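Long-range contacts in D-alanyl transferase DltD (Enterococcus faecium TX0133A04, PDB 6PFX), which probably transfers D-alanine onto lipoteichoic acid at the cell membrane, a modification of the Gram-positive cell wall: residues V58-Y63 with L213-Y217; R50-F54 with E209-L213; K316-F320 with D392-L396; N263-R267 with M310-F314; K25-I29 with E190-F194. All blocks are in the same frame, centred on the assembly; numbering follows the deposited sequence.

Contact 1: V58-Y63 with L213-Y217; sequences VLAEKY and LPKQY
This is a helix-end contact, partly buried, in which the C-terminal part of helix 56-62 packs against the loop joining helices 203-210 and 219-233, among the helices flanking the parallel sheet of this SGNH-clan alpha/beta domain. Residues 58-62 are helical, and Tyr63 is the first to leave helical angles (-96/15). The loop runs extended through Leu213 and Pro214, turns at Lys215 (-57/-40) and extends again to Tyr217. Lys62 lies nearest Leu213 (CA-CA 7.6 Å) and Tyr63 nearest Tyr217 (7.0 Å). The Tyr63 side chain, chi1 m, lies inside the curve of the loop: its OH donates to Pro214 O at 2.7 Å, while the edge of Tyr217 (chi1 t) meets its face in a T-shaped stack, centroids 5.2 Å apart and planes at 80°. Leu213 (m, t) brings CD1 to 3.8 Å from Val58 CG1 and 4.0 Å from Leu59 CD2. Two waters bridge the segments, one from Lys62 O (3.1 Å) to Lys215 O (2.6 Å), the other from Lys62 NZ (2.7 Å) to Leu213 O (2.8 Å). Around this junction, helix 219-233 meets Leu213 and Pro214 through Leu222, helix 203-210 meets Val58 through Ile206, and helix 351-365 binds Tyr217 OH through Gln359.

Contact 2: R50-F54 with E209-L213; sequences RISPF and ESKRL
Pro53 O is buried here without a polar partner, facing Leu213 CD1 at 3.3 Å, in a contact held together by apolar packing. Two turns meet: an ST turn, in which Ser52 OG (chi1 p) accepts from Phe54 N at 3.1 Å, and a type I beta turn from Ser210 to Leu213, with Leu213 N bonded to Ser210 O at 3.1 Å. The 50-54 loop, linking strand 39-43 of the parallel sheet to helix 56-62, is extended through Ser52 (-142/178) and bends at Pro53 (-59/-17). Pro53 comes closest to Glu209, CA to CA 4.8 Å, and its ring meets Glu209, Arg212 and Leu213: CD lies 3.3 Å from Glu209 OE1, and CB 3.6 Å from Leu213 CD2. Beyond the pair, Phe54 packs on Trp351 and Trp354 of helix 351-365. Glu209 (m, m) pairs with Arg212 three residues on, with OE1 2.9 Å from NH1 in a salt bridge, and Pro53 CG sits over one face of the guanidinium, 4.0 Å from Arg212 CD.

Contact 3: K316-F320 with D392-L396; sequences KKIKF and DKLQL
Phe320, Leu394 and Lys316 carry most of this surface contact. Lys316 and Phe320 lie one turn apart on helix 308-323, linked by Phe320 N to Lys316 O at 3.0 Å; both have chi1 t and point toward the 392-396 segment. The latter is turned at Asp392 and Lys393 and extended from Leu394 (-68/138) through Gln395 (-146/134). It runs along the helix in the same direction, with Lys316 nearest Asp392 (CA-CA 8.1 Å) and Phe320 nearest Leu396, the last modelled residue (7.2 Å). Leu394 (m, t) fits between the two helix residues: CD2 stands over the Phe320 ring, 4.0 Å from its centroid, as a CH-pi contact, and CD1 is 3.9 Å from Phe320 CG. The C-terminal tail, leaving helix 384-388, is thus laid along a helix of the alpha/beta fold whose other side, at Ile318, packs on helix 271-284 and strand 288-293. Lys316 NZ ties down the tail backbone, donating to Leu394 O at 2.7 Å and weakly to Asp392 O at 3.4 Å; Pro391 O is a further acceptor.

Contact 4: N263-R267 with M310-F314; sequences NWDYR and MLQGF
The 263-267 loop is extended at Trp264 (-71/142) and Asp265 (-145/125), then bends at Tyr266 (-110/19) and Arg267 (-93/-10), while residues 310-314 are regular helix, with Phe314 N bonded to Met310 O at 2.9 Å. Asp265 lies nearest Met310, CA to CA 6.7 Å, and the two backbones close to 5.0 Å between Arg267 CA and Phe314 CA, beside Gly313, where a CB would be tight against the Arg267 side chain. Met310 (t, m, m) reaches into the loop. Its SD accepts a weak hydrogen bond from Tyr266 N (3.3 Å, 165°) and makes an oblique Met-aromatic contact, 5.0 Å from the Tyr266 centroid; its CE lies 3.9 Å from Tyr266 CD2. The bend itself is an Asx turn: Asp265 OD1 accepts from Arg267 N at 3.1 Å. The loop, which leads into helix 271-284, packs here on helix 308-323, both helices of the alpha/beta fold. The Asp265 carboxylate also pairs with the Arg267 guanidinium, OD1 to NE 2.9 Å and OD2 to NH2 2.8 Å, and Arg267 lies alongside the helix, its CG 3.8 Å from Phe314 N. Tyr266 CD2 further touches Leu311 CD2 at 3.7 Å, and Tyr266 O lies 3.4 Å from Phe314 CD1.

Contact 5: K25-I29 with E190-F194; sequences KGDAI and EDEVF
Helix 181-193 is in its last turn at Glu190, whose carbonyl O receives Phe194 N at 2.6 Å and, weakly, Val193 N at 3.3 Å. Asp191, next along, makes every direct hydrogen bond of the contact and most of its buried surface on this side. With chi1 t its carboxylate reaches the start of helix 28-35: OD2 accepts from Asp27 N at 2.9 Å and from Ala28 N at 2.7 Å, while OD1 takes a weak bond from Asp27 N at 3.4 Å. A water extends the set, donating to Asp191 OD1 (2.8 Å) and accepting from Ile29 N (3.1 Å). A carboxylate distant in sequence thus binds amides at the helix N-terminus; Asp27, at the N-cap position (-127/-45), makes no capping bond with its own side chain, which pairs with Lys30. Gly26, CA-CA 6.1 Å from Asp191, has its CA 3.3 Å from Asp191 OD1, where a CB would clash. Glu192 follows, nearest Ala28 (CA-CA 5.4 Å), with Ala28 CB 4.0 Å from Glu192 CA. This surface junction is backed by helix 123-132, whose Leu124 touches both Asp27 and Asp191 and whose Gln125 binds Gly26 O, while helix 9-18 packs on Ile29.

How the contacts relate
Contacts 1 and 2 form one continuous cluster, centres 9 Å apart, in which Leu213 serves both and the 50-54 loop lies directly before helix 56-62. Contact 2 is its buried, mainly apolar part; contact 1, partly buried, adds an aromatic stack and bridging waters. Contacts 3 and 4 share helix 308-323, their centres 13 Å apart, and Lys317 NZ probably hydrogen-bonds Arg267 O at 2.8 Å between them; contact 4 is partly buried and uses sulfur, while contact 3, at the surface, pairs a Phe-Leu CH-pi contact with lysine on backbone carbonyls. Contact 5, also at the surface and across the chain's centre from contacts 3 and 4, is mostly polar, a carboxylate on amides at a helix N-terminus.

Contact 1: V58-Y63 with L213-Y217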
# COMPACT_ATOMS: atom_id res chain seq x y z
N VAL A 58 -6.04 9.73 13.13
CA VAL A 58 -6.74 10.76 13.89
C VAL A 58 -8.03 10.20 14.49
O VAL A 58 -8.31 10.38 15.68
CB VAL A 58 -7.01 12.01 13.03
CG1 VAL A 58 -7.72 13.07 13.91
CG2 VAL A 58 -5.74 12.55 12.43
N LEU A 59 -8.83 9.50 13.69
CA LEU A 59 -10.05 8.92 14.23
C LEU A 59 -9.76 7.92 15.34
O LEU A 59 -10.45 7.91 16.37
CB LEU A 59 -10.85 8.26 13.11
CG LEU A 59 -11.38 9.22 12.04
CD1 LEU A 59 -12.00 8.42 10.91
CD2 LEU A 59 -12.38 10.21 12.62
N ALA A 60 -8.76 7.06 15.15
CA ALA A 60 -8.47 6.06 16.18
C ALA A 60 -8.09 6.72 17.50
O ALA A 60 -8.50 6.26 18.57
CB ALA A 60 -7.35 5.14 15.70
N GLU A 61 -7.31 7.80 17.43
CA GLU A 61 -6.87 8.49 18.64
C GLU A 61 -8.02 9.24 19.30
O GLU A 61 -8.25 9.11 20.51
CB GLU A 61 -5.72 9.43 18.30
CG GLU A 61 -5.32 10.38 19.43
CD GLU A 61 -4.07 11.18 19.10
OE1 GLU A 61 -3.03 10.56 18.79
OE2 GLU A 61 -4.14 12.43 19.14
N LYS A 62 -8.78 10.02 18.52
CA LYS A 62 -9.85 10.83 19.09
C LYS A 62 -10.89 9.98 19.79
O LYS A 62 -11.39 10.34 20.87
CB LYS A 62 -10.52 11.63 17.97
CG LYS A 62 -11.70 12.49 18.41
CD LYS A 62 -11.32 13.45 19.52
CE LYS A 62 -12.46 14.42 19.82
NZ LYS A 62 -12.08 15.41 20.88
N TYR A 63 -11.28 8.87 19.18
CA TYR A 63 -12.35 8.02 19.69
C TYR A 63 -11.80 6.86 20.51
O TYR A 63 -12.54 5.92 20.81
CB TYR A 63 -13.27 7.64 18.54
CG TYR A 63 -13.84 8.90 17.93
CD1 TYR A 63 -14.65 9.74 18.68
CD2 TYR A 63 -13.53 9.29 16.63
CE1 TYR A 63 -15.15 10.91 18.16
CE2 TYR A 63 -14.04 10.47 16.10
CZ TYR A 63 -14.84 11.27 16.88
OH TYR A 63 -15.35 12.45 16.37
N LEU A 213 -12.68 17.46 15.88
CA LEU A 213 -13.73 16.47 15.76
C LEU A 213 -14.71 16.55 16.93
O LEU A 213 -14.37 17.01 18.02
CB LEU A 213 -13.11 15.08 15.76
CG LEU A 213 -12.24 14.76 14.54
CD1 LEU A 213 -11.45 13.48 14.77
CD2 LEU A 213 -13.12 14.66 13.29
N PRO A 214 -15.94 16.07 16.74
CA PRO A 214 -16.89 16.02 17.85
C PRO A 214 -16.47 15.00 18.90
O PRO A 214 -15.85 13.98 18.59
CB PRO A 214 -18.21 15.59 17.19
CG PRO A 214 -17.99 15.73 15.72
CD PRO A 214 -16.53 15.56 15.49
N LYS A 215 -16.85 15.28 20.16
CA LYS A 215 -16.51 14.39 21.26
C LYS A 215 -17.02 12.98 21.01
O LYS A 215 -16.35 11.99 21.35
CB LYS A 215 -17.12 14.91 22.57
CG LYS A 215 -16.49 16.15 23.16
CD LYS A 215 -17.16 16.49 24.49
CE LYS A 215 -16.56 17.74 25.14
NZ LYS A 215 -17.23 18.07 26.44
N GLN A 216 -18.23 12.87 20.47
CA GLN A 216 -18.85 11.58 20.19
C GLN A 216 -18.84 11.34 18.69
O GLN A 216 -19.13 12.25 17.90
CB GLN A 216 -20.29 11.56 20.69
CG GLN A 216 -20.42 11.83 22.17
CD GLN A 216 -19.81 10.73 23.02
OE1 GLN A 216 -19.83 9.56 22.65
NE2 GLN A 216 -19.27 11.11 24.17
N TYR A 217 -18.52 10.12 18.30
CA TYR A 217 -18.50 9.79 16.89
C TYR A 217 -19.93 9.77 16.35
O TYR A 217 -20.81 9.12 16.90
CB TYR A 217 -17.88 8.41 16.71
CG TYR A 217 -17.64 8.02 15.28
CD1 TYR A 217 -18.66 7.50 14.49
CD2 TYR A 217 -16.38 8.15 14.72
CE1 TYR A 217 -18.44 7.15 13.18
CE2 TYR A 217 -16.15 7.78 13.42
CZ TYR A 217 -17.18 7.26 12.67
OH TYR A 217 -16.96 6.90 11.35
O HOH W 1 -13.82 11.96 21.84
O HOH W 2 -13.70 17.58 20.70

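Contact 2: R50-F54 with E209-L213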
# COMPACT_ATOMS: atom_id res chain seq x y z
N ARG A 50 -1.83 11.98 4.28
CA ARG A 50 -2.84 13.04 4.21
C ARG A 50 -3.53 13.15 5.57
O ARG A 50 -4.66 12.69 5.77
CB ARG A 50 -3.84 12.80 3.09
CG ARG A 50 -3.25 12.63 1.69
CD ARG A 50 -2.42 13.84 1.25
NE ARG A 50 -1.12 13.91 1.90
CZ ARG A 50 -0.44 15.04 2.10
NH1 ARG A 50 0.74 15.00 2.71
NH2 ARG A 50 -0.95 16.20 1.71
N ILE A 51 -2.84 13.78 6.53
CA ILE A 51 -3.39 13.93 7.87
C ILE A 51 -4.44 15.04 7.86
O ILE A 51 -4.13 16.21 7.58
CB ILE A 51 -2.30 14.23 8.91
CG1 ILE A 51 -1.13 13.24 8.81
CG2 ILE A 51 -2.90 14.19 10.34
CD1 ILE A 51 -1.41 11.89 9.39
N SER A 52 -5.68 14.68 8.16
CA SER A 52 -6.81 15.57 8.30
C SER A 52 -7.61 15.00 9.47
O SER A 52 -7.25 13.94 10.00
CB SER A 52 -7.67 15.56 7.05
OG SER A 52 -8.45 14.38 6.97
N PRO A 53 -8.70 15.64 9.87
CA PRO A 53 -9.51 15.07 10.97
C PRO A 53 -10.04 13.67 10.68
O PRO A 53 -10.40 12.97 11.63
CB PRO A 53 -10.64 16.09 11.15
CG PRO A 53 -10.07 17.38 10.62
CD PRO A 53 -9.19 16.97 9.46
N PHE A 54 -10.04 13.23 9.41
CA PHE A 54 -10.66 11.97 8.99
C PHE A 54 -9.67 10.86 8.69
O PHE A 54 -10.08 9.72 8.43
CB PHE A 54 -11.60 12.23 7.80
CG PHE A 54 -12.46 13.42 8.04
CD1 PHE A 54 -13.54 13.34 8.90
CD2 PHE A 54 -12.11 14.64 7.51
CE1 PHE A 54 -14.29 14.45 9.20
CE2 PHE A 54 -12.87 15.77 7.79
CZ PHE A 54 -13.95 15.67 8.64
N GLU A 209 -5.33 17.86 14.61
CA GLU A 209 -6.53 17.55 13.83
C GLU A 209 -7.60 16.88 14.69
O GLU A 209 -8.79 17.07 14.44
CB GLU A 209 -6.15 16.67 12.63
CG GLU A 209 -5.13 17.30 11.68
CD GLU A 209 -5.64 18.53 10.95
OE1 GLU A 209 -6.87 18.75 10.93
OE2 GLU A 209 -4.81 19.27 10.38
N SER A 210 -7.20 16.13 15.72
CA SER A 210 -8.20 15.46 16.54
C SER A 210 -9.10 16.46 17.26
O SER A 210 -10.29 16.19 17.47
CB SER A 210 -7.54 14.52 17.55
OG SER A 210 -6.98 15.26 18.61
N LYS A 211 -8.56 17.62 17.64
CA LYS A 211 -9.34 18.62 18.36
C LYS A 211 -10.48 19.20 17.53
O LYS A 211 -11.38 19.84 18.08
CB LYS A 211 -8.43 19.77 18.80
CG LYS A 211 -7.36 19.37 19.80
CD LYS A 211 -6.48 20.57 20.15
CE LYS A 211 -5.41 20.21 21.16
NZ LYS A 211 -4.51 21.36 21.44
N ARG A 212 -10.46 19.00 16.21
CA ARG A 212 -11.50 19.53 15.35
C ARG A 212 -12.73 18.65 15.29
O ARG A 212 -13.75 19.07 14.75
CB ARG A 212 -10.93 19.75 13.95
CG ARG A 212 -9.64 20.57 13.99
CD ARG A 212 -8.99 20.61 12.64
NE ARG A 212 -9.77 21.39 11.69
CZ ARG A 212 -9.47 21.54 10.41
NH1 ARG A 212 -8.40 20.94 9.91
NH2 ARG A 212 -10.24 22.27 9.62
N LEU A 213 -12.68 17.46 15.88
CA LEU A 213 -13.73 16.47 15.76
C LEU A 213 -14.71 16.55 16.93
O LEU A 213 -14.37 17.01 18.02
CB LEU A 213 -13.11 15.08 15.76
CG LEU A 213 -12.24 14.76 14.54
CD1 LEU A 213 -11.45 13.48 14.77
CD2 LEU A 213 -13.12 14.66 13.29

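Contact 3: K316-F320 with D392-L396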
# COMPACT_ATOMS: atom_id res chain seq x y z
N LYS A 316 -12.54 -4.43 -11.67
CA LYS A 316 -13.03 -5.77 -11.95
C LYS A 316 -11.89 -6.78 -11.93
O LYS A 316 -12.03 -7.87 -11.36
CB LYS A 316 -13.72 -5.80 -13.32
CG LYS A 316 -14.37 -7.14 -13.69
CD LYS A 316 -15.12 -7.10 -15.02
CE LYS A 316 -16.02 -8.30 -15.17
NZ LYS A 316 -15.40 -9.36 -15.98
N LYS A 317 -10.76 -6.43 -12.54
CA LYS A 317 -9.63 -7.34 -12.64
C LYS A 317 -9.01 -7.60 -11.27
O LYS A 317 -8.73 -8.75 -10.92
CB LYS A 317 -8.60 -6.78 -13.62
CG LYS A 317 -7.43 -7.71 -13.85
CD LYS A 317 -6.59 -7.29 -15.06
CE LYS A 317 -5.33 -8.14 -15.18
NZ LYS A 317 -4.61 -7.83 -16.47
N ILE A 318 -8.80 -6.54 -10.48
CA ILE A 318 -8.18 -6.75 -9.17
C ILE A 318 -9.11 -7.49 -8.23
O ILE A 318 -8.66 -8.32 -7.43
CB ILE A 318 -7.62 -5.43 -8.59
CG1 ILE A 318 -6.42 -5.71 -7.68
CG2 ILE A 318 -8.68 -4.64 -7.89
CD1 ILE A 318 -5.22 -6.25 -8.41
N LYS A 319 -10.42 -7.24 -8.34
CA LYS A 319 -11.40 -7.96 -7.51
C LYS A 319 -11.49 -9.42 -7.91
O LYS A 319 -11.66 -10.28 -7.03
CB LYS A 319 -12.74 -7.24 -7.53
CG LYS A 319 -12.68 -5.90 -6.78
CD LYS A 319 -14.05 -5.33 -6.43
CE LYS A 319 -15.00 -5.34 -7.59
NZ LYS A 319 -16.23 -4.56 -7.24
N PHE A 320 -11.35 -9.75 -9.19
CA PHE A 320 -11.26 -11.15 -9.58
C PHE A 320 -10.05 -11.81 -8.93
O PHE A 320 -10.15 -12.91 -8.37
CB PHE A 320 -11.18 -11.26 -11.10
CG PHE A 320 -11.06 -12.67 -11.59
CD1 PHE A 320 -9.82 -13.26 -11.76
CD2 PHE A 320 -12.19 -13.41 -11.88
CE1 PHE A 320 -9.71 -14.57 -12.21
CE2 PHE A 320 -12.09 -14.71 -12.33
CZ PHE A 320 -10.85 -15.29 -12.48
N ASP A 392 -12.76 -8.05 -19.27
CA ASP A 392 -14.18 -8.11 -19.59
C ASP A 392 -14.75 -9.52 -19.62
O ASP A 392 -15.93 -9.71 -19.31
CB ASP A 392 -14.45 -7.45 -20.94
CG ASP A 392 -14.06 -5.99 -20.97
OD1 ASP A 392 -13.03 -5.65 -20.35
OD2 ASP A 392 -14.77 -5.21 -21.63
N LYS A 393 -13.95 -10.51 -20.00
CA LYS A 393 -14.45 -11.88 -20.04
C LYS A 393 -14.35 -12.61 -18.71
O LYS A 393 -14.86 -13.73 -18.60
CB LYS A 393 -13.75 -12.65 -21.16
CG LYS A 393 -14.31 -12.24 -22.53
CD LYS A 393 -13.44 -12.72 -23.67
CE LYS A 393 -14.29 -13.10 -24.88
NZ LYS A 393 -13.45 -13.54 -26.04
N LEU A 394 -13.77 -11.99 -17.69
CA LEU A 394 -13.63 -12.67 -16.41
C LEU A 394 -14.99 -12.87 -15.77
O LEU A 394 -15.83 -11.97 -15.77
CB LEU A 394 -12.76 -11.85 -15.47
CG LEU A 394 -11.31 -11.71 -15.88
CD1 LEU A 394 -10.59 -10.77 -14.94
CD2 LEU A 394 -10.60 -13.07 -15.92
N GLN A 395 -15.20 -14.05 -15.20
CA GLN A 395 -16.42 -14.32 -14.47
C GLN A 395 -16.09 -15.24 -13.31
O GLN A 395 -15.38 -16.23 -13.48
CB GLN A 395 -17.46 -14.98 -15.38
CG GLN A 395 -18.85 -15.03 -14.79
CD GLN A 395 -19.91 -15.35 -15.83
OE1 GLN A 395 -19.60 -15.73 -16.96
NE2 GLN A 395 -21.17 -15.20 -15.45
N LEU A 396 -16.62 -14.92 -12.13
CA LEU A 396 -16.55 -15.82 -10.99
C LEU A 396 -17.93 -16.41 -10.73
O LEU A 396 -18.78 -15.75 -10.15
CB LEU A 396 -16.09 -15.08 -9.74
CG LEU A 396 -14.61 -14.71 -9.66
CD1 LEU A 396 -14.32 -14.06 -8.31
CD2 LEU A 396 -13.73 -15.95 -9.88

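Contact 4: N263-R267 with M310-F314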
# COMPACT_ATOMS: atom_id res chain seq x y z
N ASN A 263 -5.42 8.10 -23.25
CA ASN A 263 -5.04 6.74 -23.62
C ASN A 263 -4.39 5.97 -22.48
O ASN A 263 -3.88 4.86 -22.70
CB ASN A 263 -4.13 6.74 -24.85
CG ASN A 263 -4.83 7.30 -26.07
OD1 ASN A 263 -5.93 6.88 -26.42
ND2 ASN A 263 -4.20 8.26 -26.70
N TRP A 264 -4.42 6.51 -21.26
CA TRP A 264 -3.82 5.84 -20.12
C TRP A 264 -4.65 4.62 -19.72
O TRP A 264 -5.88 4.65 -19.74
CB TRP A 264 -3.72 6.82 -18.94
CG TRP A 264 -2.60 7.82 -19.05
CD1 TRP A 264 -1.90 8.18 -20.18
CD2 TRP A 264 -2.06 8.59 -17.98
NE1 TRP A 264 -0.94 9.12 -19.85
CE2 TRP A 264 -1.03 9.40 -18.51
CE3 TRP A 264 -2.34 8.68 -16.61
CZ2 TRP A 264 -0.29 10.28 -17.73
CZ3 TRP A 264 -1.61 9.56 -15.83
CH2 TRP A 264 -0.59 10.33 -16.38
N ASP A 265 -3.96 3.55 -19.32
CA ASP A 265 -4.60 2.26 -19.09
C ASP A 265 -3.88 1.62 -17.92
O ASP A 265 -2.65 1.53 -17.93
CB ASP A 265 -4.49 1.37 -20.35
CG ASP A 265 -5.58 0.28 -20.41
OD1 ASP A 265 -6.07 -0.14 -19.34
OD2 ASP A 265 -5.93 -0.16 -21.52
N TYR A 266 -4.65 1.24 -16.89
CA TYR A 266 -4.12 0.56 -15.71
C TYR A 266 -4.55 -0.91 -15.65
O TYR A 266 -4.49 -1.52 -14.57
CB TYR A 266 -4.59 1.29 -14.45
CG TYR A 266 -4.22 2.75 -14.32
CD1 TYR A 266 -3.01 3.24 -14.78
CD2 TYR A 266 -5.08 3.64 -13.67
CE1 TYR A 266 -2.67 4.58 -14.65
CE2 TYR A 266 -4.75 4.98 -13.53
CZ TYR A 266 -3.55 5.44 -14.00
OH TYR A 266 -3.25 6.79 -13.85
N ARG A 267 -4.98 -1.48 -16.77
CA ARG A 267 -5.51 -2.83 -16.73
C ARG A 267 -4.44 -3.87 -17.02
O ARG A 267 -4.71 -5.06 -16.81
CB ARG A 267 -6.68 -2.99 -17.71
CG ARG A 267 -7.90 -2.15 -17.34
CD ARG A 267 -8.98 -2.13 -18.41
NE ARG A 267 -8.39 -1.77 -19.69
CZ ARG A 267 -8.80 -2.23 -20.86
NH1 ARG A 267 -9.81 -3.08 -20.95
NH2 ARG A 267 -8.15 -1.88 -21.96
N MET A 310 -12.38 2.53 -17.90
CA MET A 310 -11.12 1.81 -17.73
C MET A 310 -10.85 1.53 -16.26
O MET A 310 -10.44 0.42 -15.90
CB MET A 310 -9.97 2.61 -18.34
CG MET A 310 -8.60 1.97 -18.19
SD MET A 310 -7.81 2.29 -16.59
CE MET A 310 -7.50 4.05 -16.73
N LEU A 311 -11.08 2.51 -15.39
CA LEU A 311 -10.84 2.30 -13.96
C LEU A 311 -11.77 1.23 -13.40
O LEU A 311 -11.38 0.44 -12.53
CB LEU A 311 -11.04 3.62 -13.22
CG LEU A 311 -10.02 4.72 -13.45
CD1 LEU A 311 -10.44 6.05 -12.81
CD2 LEU A 311 -8.66 4.28 -12.92
N GLN A 312 -13.02 1.18 -13.89
CA GLN A 312 -13.94 0.12 -13.50
C GLN A 312 -13.43 -1.24 -13.95
O GLN A 312 -13.67 -2.24 -13.27
CB GLN A 312 -15.32 0.40 -14.08
CG GLN A 312 -16.00 1.56 -13.43
CD GLN A 312 -17.08 2.19 -14.28
OE1 GLN A 312 -17.57 1.59 -15.25
NE2 GLN A 312 -17.46 3.41 -13.94
N GLY A 313 -12.79 -1.30 -15.12
CA GLY A 313 -12.16 -2.54 -15.56
C GLY A 313 -10.98 -2.93 -14.71
O GLY A 313 -10.80 -4.11 -14.39
N PHE A 314 -10.15 -1.95 -14.32
CA PHE A 314 -9.09 -2.25 -13.36
C PHE A 314 -9.68 -2.88 -12.10
O PHE A 314 -9.18 -3.90 -11.59
CB PHE A 314 -8.27 -1.00 -12.98
CG PHE A 314 -7.50 -1.21 -11.72
CD1 PHE A 314 -6.30 -1.91 -11.73
CD2 PHE A 314 -8.00 -0.77 -10.51
CE1 PHE A 314 -5.61 -2.15 -10.57
CE2 PHE A 314 -7.31 -1.02 -9.34
CZ PHE A 314 -6.12 -1.73 -9.37

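Contact 5: K25-I29 with E190-F194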
# COMPACT_ATOMS: atom_id res chain seq x y z
N LYS A 25 12.34 0.45 5.47
CA LYS A 25 13.38 -0.44 4.98
C LYS A 25 14.01 -1.30 6.07
O LYS A 25 14.80 -2.19 5.76
CB LYS A 25 14.52 0.37 4.34
CG LYS A 25 14.15 1.06 3.06
CD LYS A 25 15.36 1.64 2.31
CE LYS A 25 16.21 2.55 3.18
NZ LYS A 25 17.33 3.17 2.41
N GLY A 26 13.71 -1.02 7.34
CA GLY A 26 14.35 -1.70 8.44
C GLY A 26 13.52 -2.84 9.00
O GLY A 26 12.52 -3.27 8.42
N ASP A 27 13.98 -3.35 10.15
CA ASP A 27 13.32 -4.44 10.85
C ASP A 27 13.01 -4.12 12.31
O ASP A 27 11.92 -4.42 12.79
CB ASP A 27 14.19 -5.70 10.82
CG ASP A 27 14.15 -6.42 9.49
OD1 ASP A 27 13.17 -6.28 8.75
OD2 ASP A 27 15.12 -7.16 9.20
N ALA A 28 13.97 -3.55 13.04
CA ALA A 28 13.88 -3.50 14.50
C ALA A 28 12.62 -2.79 14.95
O ALA A 28 11.89 -3.28 15.82
CB ALA A 28 15.13 -2.84 15.07
N ILE A 29 12.33 -1.63 14.37
CA ILE A 29 11.19 -0.84 14.83
C ILE A 29 9.88 -1.45 14.35
O ILE A 29 8.99 -1.76 15.15
CB ILE A 29 11.33 0.63 14.39
CG1 ILE A 29 12.49 1.29 15.14
CG2 ILE A 29 10.03 1.38 14.64
CD1 ILE A 29 12.80 2.71 14.68
N GLU A 190 23.23 -2.36 12.67
CA GLU A 190 22.99 -0.95 12.35
C GLU A 190 21.52 -0.60 12.49
O GLU A 190 21.17 0.49 12.97
CB GLU A 190 23.45 -0.68 10.92
CG GLU A 190 24.94 -0.81 10.72
CD GLU A 190 25.37 -0.60 9.29
OE1 GLU A 190 24.49 -0.54 8.39
OE2 GLU A 190 26.59 -0.49 9.06
N ASP A 191 20.64 -1.49 12.04
CA ASP A 191 19.20 -1.26 12.15
C ASP A 191 18.77 -1.22 13.61
O ASP A 191 17.96 -0.36 13.98
CB ASP A 191 18.50 -2.37 11.36
CG ASP A 191 16.99 -2.28 11.41
OD1 ASP A 191 16.43 -1.23 11.01
OD2 ASP A 191 16.38 -3.28 11.84
N GLU A 192 19.30 -2.11 14.44
CA GLU A 192 18.94 -2.11 15.86
C GLU A 192 19.37 -0.82 16.56
O GLU A 192 18.69 -0.37 17.49
CB GLU A 192 19.56 -3.34 16.54
CG GLU A 192 18.97 -4.67 16.06
CD GLU A 192 19.81 -5.88 16.43
OE1 GLU A 192 20.82 -5.73 17.15
OE2 GLU A 192 19.46 -7.00 15.99
N VAL A 193 20.46 -0.20 16.11
CA VAL A 193 21.01 0.97 16.78
C VAL A 193 20.58 2.26 16.11
O VAL A 193 20.36 3.27 16.79
CB VAL A 193 22.55 0.87 16.87
CG1 VAL A 193 23.13 2.14 17.46
CG2 VAL A 193 22.96 -0.35 17.70
N PHE A 194 20.45 2.27 14.79
CA PHE A 194 20.06 3.47 14.06
C PHE A 194 18.73 3.24 13.33
O PHE A 194 18.07 4.18 12.90
CB PHE A 194 21.14 3.89 13.06
CG PHE A 194 22.54 3.88 13.64
CD1 PHE A 194 23.29 2.72 13.66
CD2 PHE A 194 23.10 5.04 14.16
CE1 PHE A 194 24.57 2.70 14.19
CE2 PHE A 194 24.38 5.03 14.69
CZ PHE A 194 25.12 3.86 14.70
O HOH W 3 14.10 -0.31 12.25